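Local coordinates for protein ubiquitin-conjugating enzyme E2-21 kDa (Pichia angusta, PDB 5NL8) that accepts activated ubiquitin from an E1 enzyme as a thioester and passes it on to target proteins, serving peroxisome biogenesis, at residues R9-K12 / E13-V17; M108-P111 / N112-F115; K128-P131 / A132-L135; N148-P151 / L152-L155. All coordinates share one frame; numbering follows the deposited sequence.

Interaction 1 (R9-K12 / E13-V17); sequences RLLK and EYRAV
Arg-9 sends its CG away from the backbone N (chi1 -169°) and stays extended to NE, while Glu-13 turns CG back beside its own N (chi1 -62°), so the two ends meet along one face of the helix. They form an i to i+4 salt bridge on helix 6-21, the N-terminal helix of the ubiquitin-conjugating (UBC) fold. Arg-9 NH1 and Glu-13 OE2 are modelled 2.5 Å apart, a length to be taken with some doubt. OE2 lies over a face of the guanidinium, and the guanidinium and carboxylate planes stand 82° apart, so this is a single-oxygen contact and not the flat two-pronged pairing of the two groups. Below it runs the helical backbone: Glu-13 N donates to Arg-9 O at 2.9 Å, and Glu-13 CG rests 3.3 Å from the same Arg-9 O. On another side of the helix Leu-11 and Arg-15 lie alongside each other, pointing the same way, with Leu-11 CD1 4.0 Å from Arg-15 CG.

Neither charged group is held by the other alone. Glu-13 OE1 accepts hydrogen bonds from Leu-135 N and Tyr-73 OH, placing the carboxylate at the start of helix 135-147, whose N-terminal end would be expected to stabilise its negative charge; Arg-9 NH2 makes a weak bond to Trp-133 O. Tyr-14 faces the sheet, edge-to-face with Trp-46, and its CB passes 3.4 Å from Leu-10 O, the carbonyl oxygen that accepts the hydrogen bond of Tyr-14 N.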
ATOM      1  N   ARG A   9      14.212  -4.644 -17.246  1.00 53.57           N
ATOM      2  CA  ARG A   9      12.877  -5.141 -16.926  1.00 50.26           C
ATOM      3  C   ARG A   9      12.129  -4.176 -16.010  1.00 52.55           C
ATOM      4  O   ARG A   9      10.985  -3.803 -16.282  1.00 54.10           O
ATOM      5  CB  ARG A   9      12.963  -6.519 -16.266  1.00 61.01           C
ATOM      6  CG  ARG A   9      11.629  -7.229 -16.141  1.00 63.24           C
ATOM      7  CD  ARG A   9      11.796  -8.609 -15.527  1.00 71.57           C
ATOM      8  NE  ARG A   9      10.612  -9.443 -15.723  1.00 78.63           N
ATOM      9  CZ  ARG A   9       9.600  -9.521 -14.864  1.00 83.15           C
ATOM     10  NH1 ARG A   9       9.621  -8.812 -13.744  1.00 84.31           N
ATOM     11  NH2 ARG A   9       8.564 -10.306 -15.126  1.00 85.25           N
ATOM     12  N   LEU A  10      12.793  -3.772 -14.928  1.00 48.26           N
ATOM     13  CA  LEU A  10      12.210  -2.842 -13.965  1.00 44.71           C
ATOM     14  C   LEU A  10      11.809  -1.530 -14.628  1.00 39.33           C
ATOM     15  O   LEU A  10      10.724  -0.993 -14.372  1.00 40.96           O
ATOM     16  CB  LEU A  10      13.192  -2.576 -12.821  1.00 44.52           C
ATOM     17  CG  LEU A  10      13.315  -3.694 -11.787  1.00 45.50           C
ATOM     18  CD1 LEU A  10      14.625  -3.587 -11.026  1.00 41.02           C
ATOM     19  CD2 LEU A  10      12.133  -3.664 -10.829  1.00 44.91           C
ATOM     20  N   LEU A  11      12.686  -1.024 -15.490  1.00 37.71           N
ATOM     21  CA  LEU A  11      12.399   0.200 -16.221  1.00 46.20           C
ATOM     22  C   LEU A  11      11.180   0.016 -17.117  1.00 46.43           C
ATOM     23  O   LEU A  11      10.283   0.859 -17.129  1.00 45.05           O
ATOM     24  CB  LEU A  11      13.607   0.634 -17.050  1.00 51.53           C
ATOM     25  CG  LEU A  11      13.370   1.854 -17.946  1.00 56.99           C
ATOM     26  CD1 LEU A  11      13.054   3.087 -17.115  1.00 51.08           C
ATOM     27  CD2 LEU A  11      14.571   2.106 -18.845  1.00 60.20           C
ATOM     28  N   LYS A  12      11.144  -1.093 -17.850  1.00 49.15           N
ATOM     29  CA  LYS A  12      10.030  -1.358 -18.757  1.00 53.72           C
ATOM     30  C   LYS A  12       8.706  -1.394 -18.000  1.00 49.26           C
ATOM     31  O   LYS A  12       7.718  -0.799 -18.431  1.00 51.69           O
ATOM     32  CB  LYS A  12      10.243  -2.674 -19.506  1.00 63.59           C
ATOM     33  CG  LYS A  12       9.305  -2.865 -20.687  1.00 83.83           C
ATOM     34  CD  LYS A  12       9.779  -3.984 -21.598  1.00 93.08           C
ATOM     35  CE  LYS A  12      11.213  -3.755 -22.046  1.00 98.36           C
ATOM     36  NZ  LYS A  12      11.278  -2.920 -23.274  1.00103.03           N
ATOM     37  N   GLU A  13       8.693  -2.077 -16.862  1.00 44.78           N
ATOM     38  CA  GLU A  13       7.485  -2.157 -16.044  1.00 60.90           C
ATOM     39  C   GLU A  13       7.058  -0.780 -15.531  1.00 59.98           C
ATOM     40  O   GLU A  13       5.866  -0.432 -15.555  1.00 57.28           O
ATOM     41  CB  GLU A  13       7.700  -3.106 -14.866  1.00 65.29           C
ATOM     42  CG  GLU A  13       7.986  -4.541 -15.266  1.00 62.79           C
ATOM     43  CD  GLU A  13       8.243  -5.434 -14.067  1.00 68.58           C
ATOM     44  OE1 GLU A  13       7.900  -5.030 -12.936  1.00 61.02           O
ATOM     45  OE2 GLU A  13       8.789  -6.541 -14.254  1.00 77.40           O
ATOM     46  N   TYR A  14       8.040  -0.006 -15.072  1.00 49.99           N
ATOM     47  CA  TYR A  14       7.791   1.346 -14.577  1.00 42.14           C
ATOM     48  C   TYR A  14       7.145   2.213 -15.653  1.00 52.52           C
ATOM     49  O   TYR A  14       6.141   2.885 -15.403  1.00 58.92           O
ATOM     50  CB  TYR A  14       9.097   1.984 -14.091  1.00 42.02           C
ATOM     51  CG  TYR A  14       8.982   3.434 -13.660  1.00 38.40           C
ATOM     52  CD1 TYR A  14       7.898   3.880 -12.911  1.00 38.13           C
ATOM     53  CD2 TYR A  14       9.971   4.355 -13.986  1.00 43.27           C
ATOM     54  CE1 TYR A  14       7.798   5.205 -12.513  1.00 37.99           C
ATOM     55  CE2 TYR A  14       9.880   5.680 -13.589  1.00 35.32           C
ATOM     56  CZ  TYR A  14       8.792   6.099 -12.853  1.00 38.66           C
ATOM     57  OH  TYR A  14       8.697   7.416 -12.461  1.00 45.79           O
ATOM     58  N   ARG A  15       7.722   2.190 -16.851  1.00 49.42           N
ATOM     59  CA  ARG A  15       7.185   2.950 -17.970  1.00 55.29           C
ATOM     60  C   ARG A  15       5.787   2.466 -18.342  1.00 62.39           C
ATOM     61  O   ARG A  15       4.913   3.267 -18.690  1.00 73.72           O
ATOM     62  CB  ARG A  15       8.115   2.859 -19.179  1.00 60.12           C
ATOM     63  CG  ARG A  15       9.503   3.448 -18.952  1.00 65.96           C
ATOM     64  CD  ARG A  15      10.265   3.603 -20.260  1.00 71.83           C
ATOM     65  NE  ARG A  15       9.627   4.576 -21.145  1.00 82.20           N
ATOM     66  CZ  ARG A  15       8.807   4.259 -22.144  1.00 81.64           C
ATOM     67  NH1 ARG A  15       8.524   2.988 -22.403  1.00 71.08           N
ATOM     68  NH2 ARG A  15       8.275   5.216 -22.892  1.00 81.72           N
ATOM     69  N   ALA A  16       5.578   1.155 -18.262  1.00 50.77           N
ATOM     70  CA  ALA A  16       4.266   0.580 -18.537  1.00 57.53           C
ATOM     71  C   ALA A  16       3.217   1.157 -17.592  1.00 60.41           C
ATOM     72  O   ALA A  16       2.111   1.491 -18.017  1.00 60.31           O
ATOM     73  CB  ALA A  16       4.311  -0.935 -18.425  1.00 53.01           C
ATOM     74  N   VAL A  17       3.572   1.286 -16.314  1.00 50.02           N
ATOM     75  CA  VAL A  17       2.662   1.882 -15.330  1.00 38.49           C
ATOM     76  C   VAL A  17       2.448   3.385 -15.568  1.00 51.77           C
ATOM     77  O   VAL A  17       1.312   3.878 -15.505  1.00 53.02           O
ATOM     78  CB  VAL A  17       3.178   1.662 -13.890  1.00 44.46           C
ATOM     79  CG1 VAL A  17       2.439   2.555 -12.903  1.00 43.68           C
ATOM     80  CG2 VAL A  17       3.040   0.201 -13.498  1.00 36.19           C
TER

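Interaction 2 (M108-P111 / N112-F115); sequences MPHP and NVNF
His-110 and Asn-112 meet at the closest polar point of the turn: Asn-112 N donates to the imidazole ND1 of His-110 over 2.9 Å in an almost straight bond (168° at the hydrogen), from a position tilted 18° out of the ring plane. His-110 CG lies opposite its backbone N, which brings ND1 round to that amide. Beside it the oxygen Asn-112 OD1 comes 3.2 Å from His-110 CE1, with ring and amide planes 45° apart. The backbone answers with a second bond, Val-113 N to His-110 O at 3.1 Å, which closes a type I beta turn. Its donor stands well above the carbonyl plane. Val-113 CG1 packs 3.9 Å from Met-108 CG, the two side chains crossing at about a right angle, and CG2 lies against His-110 CB. Farther along, Pro-109 CB approaches Phe-115 CE1 at 4.3 Å.

Two waters bridge the two arms of the loop. Water 1 accepts from His-110 N at 3.0 Å and sits close to the carbonyls of Met-108 and Val-113; water 2 accepts from Met-108 N at 2.8 Å and donates to Phe-115 O.

One shell out, His-110 NE2 bonds to Leu-145 O near the end of helix 135-147, so both ring nitrogens are engaged and the ring's rotation is fixed. Asn-112 ND2 bonds to Ser-153 O and Glu-150 O, which sets the amide's orientation. The Asn-112 side chain lies about 5 Å from that of Cys-121, predicted to carry the ubiquitin thioester. His-110, Pro-111 and Asn-112 are the HPN motif, whose asparagine, as in other E2 enzymes, is thought to support ubiquitin transfer.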
ATOM      1  N   MET A 108      -1.725   2.490   9.334  1.00 26.35           N
ATOM      2  CA  MET A 108      -2.435   1.412   8.645  1.00 27.12           C
ATOM      3  C   MET A 108      -2.834   0.291   9.603  1.00 34.83           C
ATOM      4  O   MET A 108      -2.035  -0.597   9.903  1.00 35.09           O
ATOM      5  CB  MET A 108      -1.584   0.852   7.496  1.00 26.78           C
ATOM      6  CG  MET A 108      -2.120  -0.444   6.868  1.00 26.10           C
ATOM      7  SD  MET A 108      -3.882  -0.426   6.464  1.00 34.51           S
ATOM      8  CE  MET A 108      -3.875   0.669   5.053  1.00 33.32           C
ATOM      9  N   PRO A 109      -4.081   0.337  10.097  1.00 34.85           N
ATOM     10  CA  PRO A 109      -4.635  -0.732  10.933  1.00 28.23           C
ATOM     11  C   PRO A 109      -5.239  -1.846  10.083  1.00 34.33           C
ATOM     12  O   PRO A 109      -6.282  -1.668   9.449  1.00 38.90           O
ATOM     13  CB  PRO A 109      -5.705  -0.011  11.753  1.00 24.03           C
ATOM     14  CG  PRO A 109      -6.161   1.090  10.870  1.00 33.33           C
ATOM     15  CD  PRO A 109      -4.993   1.491  10.003  1.00 28.63           C
ATOM     16  N   HIS A 110      -4.577  -2.995  10.077  1.00 30.06           N
ATOM     17  CA  HIS A 110      -4.970  -4.095   9.214  1.00 30.88           C
ATOM     18  C   HIS A 110      -4.413  -5.396   9.771  1.00 33.04           C
ATOM     19  O   HIS A 110      -3.287  -5.425  10.267  1.00 32.08           O
ATOM     20  CB  HIS A 110      -4.469  -3.855   7.783  1.00 23.97           C
ATOM     21  CG  HIS A 110      -4.953  -4.861   6.788  1.00 32.69           C
ATOM     22  ND1 HIS A 110      -4.414  -6.127   6.684  1.00 31.11           N
ATOM     23  CD2 HIS A 110      -5.917  -4.785   5.838  1.00 27.30           C
ATOM     24  CE1 HIS A 110      -5.031  -6.787   5.720  1.00 34.47           C
ATOM     25  NE2 HIS A 110      -5.944  -5.995   5.190  1.00 30.73           N
ATOM     26  N   PRO A 111      -5.210  -6.471   9.711  1.00 28.42           N
ATOM     27  CA  PRO A 111      -4.825  -7.795  10.208  1.00 34.52           C
ATOM     28  C   PRO A 111      -3.456  -8.286   9.723  1.00 34.00           C
ATOM     29  O   PRO A 111      -2.766  -8.966  10.485  1.00 32.77           O
ATOM     30  CB  PRO A 111      -5.941  -8.692   9.675  1.00 31.88           C
ATOM     31  CG  PRO A 111      -7.140  -7.801   9.678  1.00 28.72           C
ATOM     32  CD  PRO A 111      -6.624  -6.433   9.294  1.00 36.82           C
ATOM     33  N   ASN A 112      -3.063  -7.942   8.499  1.00 25.60           N
ATOM     34  CA  ASN A 112      -1.810  -8.446   7.937  1.00 34.14           C
ATOM     35  C   ASN A 112      -0.691  -7.400   7.877  1.00 36.48           C
ATOM     36  O   ASN A 112       0.252  -7.534   7.097  1.00 34.15           O
ATOM     37  CB  ASN A 112      -2.054  -9.007   6.531  1.00 33.41           C
ATOM     38  CG  ASN A 112      -3.126 -10.083   6.506  1.00 38.73           C
ATOM     39  OD1 ASN A 112      -4.226  -9.866   5.997  1.00 39.29           O
ATOM     40  ND2 ASN A 112      -2.805 -11.253   7.042  1.00 39.50           N
ATOM     41  N   VAL A 113      -0.799  -6.361   8.700  1.00 33.51           N
ATOM     42  CA  VAL A 113       0.193  -5.288   8.715  1.00 31.85           C
ATOM     43  C   VAL A 113       0.690  -4.975  10.128  1.00 38.10           C
ATOM     44  O   VAL A 113      -0.106  -4.817  11.054  1.00 43.23           O
ATOM     45  CB  VAL A 113      -0.378  -3.988   8.088  1.00 42.84           C
ATOM     46  CG1 VAL A 113       0.610  -2.835   8.224  1.00 30.77           C
ATOM     47  CG2 VAL A 113      -0.741  -4.208   6.626  1.00 31.58           C
ATOM     48  N   ASN A 114       2.010  -4.894  10.285  1.00 32.99           N
ATOM     49  CA  ASN A 114       2.626  -4.442  11.531  1.00 38.29           C
ATOM     50  C   ASN A 114       2.308  -2.969  11.773  1.00 35.05           C
ATOM     51  O   ASN A 114       2.751  -2.103  11.021  1.00 28.64           O
ATOM     52  CB  ASN A 114       4.142  -4.670  11.486  1.00 33.13           C
ATOM     53  CG  ASN A 114       4.827  -4.414  12.826  1.00 42.40           C
ATOM     54  OD1 ASN A 114       4.625  -3.379  13.459  1.00 38.96           O
ATOM     55  ND2 ASN A 114       5.648  -5.364  13.256  1.00 41.60           N
ATOM     56  N   PHE A 115       1.544  -2.690  12.825  1.00 30.83           N
ATOM     57  CA  PHE A 115       1.051  -1.336  13.066  1.00 29.58           C
ATOM     58  C   PHE A 115       2.172  -0.327  13.323  1.00 37.38           C
ATOM     59  O   PHE A 115       2.019   0.861  13.042  1.00 31.07           O
ATOM     60  CB  PHE A 115       0.069  -1.328  14.242  1.00 34.91           C
ATOM     61  CG  PHE A 115      -0.597   0.002  14.471  1.00 37.76           C
ATOM     62  CD1 PHE A 115      -1.748   0.346  13.778  1.00 38.28           C
ATOM     63  CD2 PHE A 115      -0.069   0.908  15.373  1.00 27.30           C
ATOM     64  CE1 PHE A 115      -2.362   1.571  13.986  1.00 38.58           C
ATOM     65  CE2 PHE A 115      -0.676   2.133  15.587  1.00 34.85           C
ATOM     66  CZ  PHE A 115      -1.825   2.464  14.893  1.00 40.69           C
TER
HETATM   67  O   HOH W   1      -2.002  -2.796  11.528  1.00 30.21           O
HETATM   68  O   HOH W   2      -0.188   2.139  11.629  1.00 32.96           O

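Interaction 3 (K128-P131 / A132-L135); sequences KWSP and AWTL
Trp-129 offers a face of its six-membered ring to Trp-133 CB, which sits 3.5 Å from the ring centroid and 14° off the normal in a CH-pi contact, while Thr-134 O lies at the ring's edge. Trp-133 in turn carries the Lys-128 carbonyl oxygen over one face, 3.3 Å above the plane and offset toward the rim, and has Lys-128 and Ser-130 at its edge. The two indoles meet obliquely, their planes 48° apart. This is the Trp-Ser-Pro-Ala loop of the UBC fold, between helices 122-126 and 135-147; in related E2 enzymes the corresponding loop contributes to E3 binding.

The CB of Trp-129 points away from 132-135, but its CG is turned from its own N (chi1 -174°), which carries the ring back beneath Trp-133 CB. Trp-129 NE1 hydrogen-bonds to Pro-74 O, fixing the ring from the other end, with Pro-77 and Pro-78 packing against it. The bent Lys-128 chain crosses the Trp-133 indole obliquely at its edge, CE 3.6 Å from Trp-133 CZ2, and NZ lies near the ring plane, so the Lys-128 ammonium is at the edge of the indole, not over its face.

Two hydrogen bonds shape the turn. Trp-133 N donates to Ser-130 O at 2.9 Å across a type I beta turn, the donor well above the carbonyl plane. Within it, Ala-132 N reaches Ser-130 OG at 3.2 Å, an ST turn; that same hydroxyl oxygen, Ser-130 OG, lies 3.3 Å from Trp-133 CD1 at the indole edge.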
ATOM      1  N   LYS A 128       1.702 -16.140  -3.659  1.00 70.79           N
ATOM      2  CA  LYS A 128       1.120 -15.804  -4.955  1.00 77.71           C
ATOM      3  C   LYS A 128       2.156 -15.606  -6.063  1.00 78.77           C
ATOM      4  O   LYS A 128       1.898 -15.938  -7.218  1.00 77.66           O
ATOM      5  CB  LYS A 128       0.259 -14.541  -4.839  1.00 74.50           C
ATOM      6  CG  LYS A 128      -1.115 -14.768  -4.224  1.00 83.81           C
ATOM      7  CD  LYS A 128      -2.158 -13.834  -4.830  1.00 91.91           C
ATOM      8  CE  LYS A 128      -2.641 -14.350  -6.183  1.00 93.59           C
ATOM      9  NZ  LYS A 128      -3.792 -13.570  -6.723  1.00 85.24           N
ATOM     10  N   TRP A 129       3.323 -15.075  -5.708  1.00 79.35           N
ATOM     11  CA  TRP A 129       4.278 -14.576  -6.698  1.00 66.22           C
ATOM     12  C   TRP A 129       4.825 -15.635  -7.660  1.00 62.49           C
ATOM     13  O   TRP A 129       5.086 -16.777  -7.279  1.00 64.43           O
ATOM     14  CB  TRP A 129       5.451 -13.885  -5.994  1.00 55.85           C
ATOM     15  CG  TRP A 129       6.398 -13.216  -6.944  1.00 58.66           C
ATOM     16  CD1 TRP A 129       7.539 -13.746  -7.476  1.00 56.88           C
ATOM     17  CD2 TRP A 129       6.284 -11.893  -7.486  1.00 51.72           C
ATOM     18  NE1 TRP A 129       8.141 -12.837  -8.310  1.00 49.66           N
ATOM     19  CE2 TRP A 129       7.389 -11.692  -8.335  1.00 50.50           C
ATOM     20  CE3 TRP A 129       5.351 -10.862  -7.334  1.00 40.32           C
ATOM     21  CZ2 TRP A 129       7.589 -10.500  -9.030  1.00 52.64           C
ATOM     22  CZ3 TRP A 129       5.553  -9.679  -8.023  1.00 46.60           C
ATOM     23  CH2 TRP A 129       6.661  -9.508  -8.862  1.00 43.75           C
ATOM     24  N   SER A 130       4.991 -15.222  -8.913  1.00 58.80           N
ATOM     25  CA  SER A 130       5.613 -16.030  -9.954  1.00 69.14           C
ATOM     26  C   SER A 130       6.361 -15.085 -10.896  1.00 79.73           C
ATOM     27  O   SER A 130       6.071 -13.890 -10.920  1.00 80.23           O
ATOM     28  CB  SER A 130       4.565 -16.851 -10.712  1.00 70.26           C
ATOM     29  OG  SER A 130       4.065 -16.136 -11.828  1.00 75.80           O
ATOM     30  N   PRO A 131       7.331 -15.605 -11.670  1.00 78.63           N
ATOM     31  CA  PRO A 131       8.107 -14.741 -12.571  1.00 70.57           C
ATOM     32  C   PRO A 131       7.266 -14.018 -13.625  1.00 70.24           C
ATOM     33  O   PRO A 131       7.778 -13.128 -14.304  1.00 60.20           O
ATOM     34  CB  PRO A 131       9.076 -15.718 -13.240  1.00 79.63           C
ATOM     35  CG  PRO A 131       9.213 -16.833 -12.267  1.00 86.24           C
ATOM     36  CD  PRO A 131       7.861 -16.979 -11.639  1.00 82.09           C
ATOM     37  N   ALA A 132       5.998 -14.397 -13.758  1.00 72.39           N
ATOM     38  CA  ALA A 132       5.095 -13.747 -14.702  1.00 68.86           C
ATOM     39  C   ALA A 132       4.528 -12.452 -14.126  1.00 64.88           C
ATOM     40  O   ALA A 132       3.939 -11.646 -14.848  1.00 62.42           O
ATOM     41  CB  ALA A 132       3.967 -14.691 -15.090  1.00 70.61           C
ATOM     42  N   TRP A 133       4.707 -12.259 -12.824  1.00 53.87           N
ATOM     43  CA  TRP A 133       4.177 -11.085 -12.139  1.00 59.86           C
ATOM     44  C   TRP A 133       5.029  -9.838 -12.378  1.00 62.57           C
ATOM     45  O   TRP A 133       6.221  -9.927 -12.675  1.00 62.02           O
ATOM     46  CB  TRP A 133       4.063 -11.350 -10.636  1.00 64.02           C
ATOM     47  CG  TRP A 133       2.869 -12.176 -10.246  1.00 65.35           C
ATOM     48  CD1 TRP A 133       2.520 -13.399 -10.739  1.00 65.21           C
ATOM     49  CD2 TRP A 133       1.880 -11.840  -9.267  1.00 55.47           C
ATOM     50  NE1 TRP A 133       1.368 -13.842 -10.135  1.00 62.58           N
ATOM     51  CE2 TRP A 133       0.955 -12.905  -9.226  1.00 60.86           C
ATOM     52  CE3 TRP A 133       1.682 -10.744  -8.422  1.00 53.67           C
ATOM     53  CZ2 TRP A 133      -0.149 -12.903  -8.376  1.00 60.89           C
ATOM     54  CZ3 TRP A 133       0.585 -10.744  -7.578  1.00 52.48           C
ATOM     55  CH2 TRP A 133      -0.316 -11.816  -7.561  1.00 65.44           C
ATOM     56  N   THR A 134       4.397  -8.678 -12.239  1.00 54.21           N
ATOM     57  CA  THR A 134       5.064  -7.395 -12.409  1.00 46.74           C
ATOM     58  C   THR A 134       4.897  -6.543 -11.156  1.00 47.22           C
ATOM     59  O   THR A 134       4.281  -6.976 -10.182  1.00 47.37           O
ATOM     60  CB  THR A 134       4.506  -6.624 -13.614  1.00 54.99           C
ATOM     61  OG1 THR A 134       5.143  -5.344 -13.704  1.00 85.78           O
ATOM     62  CG2 THR A 134       3.013  -6.413 -13.452  1.00 50.36           C
ATOM     63  N   LEU A 135       5.446  -5.331 -11.187  1.00 56.43           N
ATOM     64  CA  LEU A 135       5.252  -4.375 -10.100  1.00 56.23           C
ATOM     65  C   LEU A 135       3.777  -4.012  -9.971  1.00 49.04           C
ATOM     66  O   LEU A 135       3.227  -3.938  -8.862  1.00 48.15           O
ATOM     67  CB  LEU A 135       6.080  -3.111 -10.334  1.00 53.11           C
ATOM     68  CG  LEU A 135       7.601  -3.238 -10.245  1.00 62.05           C
ATOM     69  CD1 LEU A 135       8.271  -1.919 -10.603  1.00 59.72           C
ATOM     70  CD2 LEU A 135       8.012  -3.690  -8.857  1.00 59.37           C
TER

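Interaction 4 (N148-P151 / L152-L155)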
ATOM      1  N   ASN A 148      -9.539  -7.949   1.236  1.00 43.04           N
ATOM      2  CA  ASN A 148      -9.611  -9.361   1.610  1.00 40.22           C
ATOM      3  C   ASN A 148      -8.479  -9.798   2.529  1.00 38.42           C
ATOM      4  O   ASN A 148      -7.530 -10.437   2.082  1.00 41.07           O
ATOM      5  CB  ASN A 148      -9.605 -10.244   0.363  1.00 54.43           C
ATOM      6  CG  ASN A 148     -10.722  -9.903  -0.594  1.00 59.37           C
ATOM      7  OD1 ASN A 148     -10.529  -9.145  -1.543  1.00 60.19           O
ATOM      8  ND2 ASN A 148     -11.902 -10.462  -0.350  1.00 48.96           N
ATOM      9  N   PRO A 149      -8.580  -9.463   3.821  1.00 38.97           N
ATOM     10  CA  PRO A 149      -7.559  -9.888   4.783  1.00 48.83           C
ATOM     11  C   PRO A 149      -7.594 -11.394   5.008  1.00 53.82           C
ATOM     12  O   PRO A 149      -8.646 -12.010   4.843  1.00 59.13           O
ATOM     13  CB  PRO A 149      -7.943  -9.140   6.067  1.00 41.33           C
ATOM     14  CG  PRO A 149      -8.910  -8.071   5.635  1.00 51.47           C
ATOM     15  CD  PRO A 149      -9.618  -8.631   4.450  1.00 44.81           C
ATOM     16  N   GLU A 150      -6.456 -11.978   5.366  1.00 53.61           N
ATOM     17  CA  GLU A 150      -6.424 -13.377   5.768  1.00 71.70           C
ATOM     18  C   GLU A 150      -5.982 -13.507   7.221  1.00 73.17           C
ATOM     19  O   GLU A 150      -4.811 -13.296   7.544  1.00 54.89           O
ATOM     20  CB  GLU A 150      -5.506 -14.195   4.854  1.00 67.51           C
ATOM     21  CG  GLU A 150      -4.203 -13.517   4.479  1.00 67.77           C
ATOM     22  CD  GLU A 150      -4.148 -13.154   3.011  1.00 83.81           C
ATOM     23  OE1 GLU A 150      -3.167 -13.534   2.336  1.00 78.46           O
ATOM     24  OE2 GLU A 150      -5.089 -12.489   2.530  1.00 99.63           O
ATOM     25  N   PRO A 151      -6.926 -13.858   8.107  1.00 80.60           N
ATOM     26  CA  PRO A 151      -6.649 -14.030   9.539  1.00 79.66           C
ATOM     27  C   PRO A 151      -5.720 -15.211   9.831  1.00 67.28           C
ATOM     28  O   PRO A 151      -5.429 -15.478  10.994  1.00 74.84           O
ATOM     29  CB  PRO A 151      -8.040 -14.266  10.140  1.00 85.70           C
ATOM     30  CG  PRO A 151      -8.867 -14.770   9.005  1.00 83.34           C
ATOM     31  CD  PRO A 151      -8.350 -14.063   7.791  1.00 78.53           C
ATOM     32  N   LEU A 152      -5.263 -15.899   8.789  1.00 70.44           N
ATOM     33  CA  LEU A 152      -4.305 -16.987   8.943  1.00 81.36           C
ATOM     34  C   LEU A 152      -2.921 -16.475   9.338  1.00 77.07           C
ATOM     35  O   LEU A 152      -2.241 -17.084  10.164  1.00 86.25           O
ATOM     36  CB  LEU A 152      -4.206 -17.802   7.650  1.00 88.48           C
ATOM     37  CG  LEU A 152      -5.314 -18.821   7.362  1.00 91.04           C
ATOM     38  CD1 LEU A 152      -4.831 -19.882   6.382  1.00 89.41           C
ATOM     39  CD2 LEU A 152      -5.812 -19.465   8.649  1.00 83.42           C
ATOM     40  N   SER A 153      -2.505 -15.356   8.750  1.00 60.33           N
ATOM     41  CA  SER A 153      -1.173 -14.806   9.005  1.00 60.88           C
ATOM     42  C   SER A 153      -1.213 -13.365   9.525  1.00 48.79           C
ATOM     43  O   SER A 153      -0.898 -12.427   8.792  1.00 40.75           O
ATOM     44  CB  SER A 153      -0.328 -14.879   7.731  1.00 64.30           C
ATOM     45  OG  SER A 153      -1.109 -14.592   6.583  1.00 67.39           O
ATOM     46  N   PRO A 154      -1.580 -13.190  10.805  1.00 54.42           N
ATOM     47  CA  PRO A 154      -1.787 -11.864  11.397  1.00 50.96           C
ATOM     48  C   PRO A 154      -0.518 -11.194  11.929  1.00 52.51           C
ATOM     49  O   PRO A 154       0.345 -11.855  12.508  1.00 52.25           O
ATOM     50  CB  PRO A 154      -2.744 -12.159  12.549  1.00 54.59           C
ATOM     51  CG  PRO A 154      -2.336 -13.523  13.002  1.00 52.89           C
ATOM     52  CD  PRO A 154      -1.882 -14.268  11.766  1.00 56.59           C
ATOM     53  N   LEU A 155      -0.423  -9.882  11.730  1.00 34.34           N
ATOM     54  CA  LEU A 155       0.623  -9.074  12.347  1.00 32.72           C
ATOM     55  C   LEU A 155      -0.013  -8.067  13.295  1.00 35.50           C
ATOM     56  O   LEU A 155       0.671  -7.420  14.089  1.00 42.58           O
ATOM     57  CB  LEU A 155       1.468  -8.352  11.291  1.00 36.37           C
ATOM     58  CG  LEU A 155       2.237  -9.235  10.306  1.00 38.78           C
ATOM     59  CD1 LEU A 155       3.114  -8.390   9.396  1.00 35.76           C
ATOM     60  CD2 LEU A 155       3.065 -10.267  11.047  1.00 44.66           C
TER
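Glu-150 leaves CA through a CB that makes no close approach to the facing residues, and CG follows between the backbone N and the carbonyl carbon (chi1 41°), the crowded position. From there Glu-150 CG comes to 3.9 Å from Ser-153 OG, the nearest meeting of the two side chains. Beyond CG the chain bends at chi2 and the carboxylate leads away from Ser-153, with the side chain touching Ile-124 of helix 122-126. On the other partner, Ser-153 OG takes the corresponding position between its own N and C (chi1 38°), which brings it 4.0 Å from Glu-150 O.

A turn-like bend, residues 150 to 153, joins them, in the loop of the UBC fold between helices 135-147 and 157-164 that runs beside the predicted active-site cysteine. Its closing bond, Ser-153 N to Glu-150 O, is weak at 3.3 Å; Glu-150 O has Asn-112 ND2 as a second partner. Pro-151 and Leu-152 form the corners, and Pro-151 O lies 3.8 Å from Pro-154 CD, a van der Waals approach with no donor.

The side chain of Ser-153 is about 4 Å from that of Cys-121, the predicted thioester cysteine, and also touches Asp-123. Pro-151 rests against Lys-164 and Pro-154 against Ala-160, both on helix 157-164. Past the turn, Leu-155 N hydrogen-bonds to the carbonyl oxygen of Pro-111.

Following the chain from the N terminus, each contact is local and closes before the next opens, so none nest or cross. Interaction 1 lies within the first helix and closes no loop; its centre is about 29 Å from that of interaction 2, on the opposite side of the chain's centre. Interaction 2 turns the loop ahead of the predicted active-site cysteine, and interaction 3 the loop leading into helix 135-147. Interaction 4 follows that helix. Two pairs touch: interactions 1 and 3 join helix 6-21 to the start of helix 135-147, and interactions 2 and 4 bring two loops together beside that cysteine. Nearest atoms of interactions 3 and 4 stay about 7 Å apart.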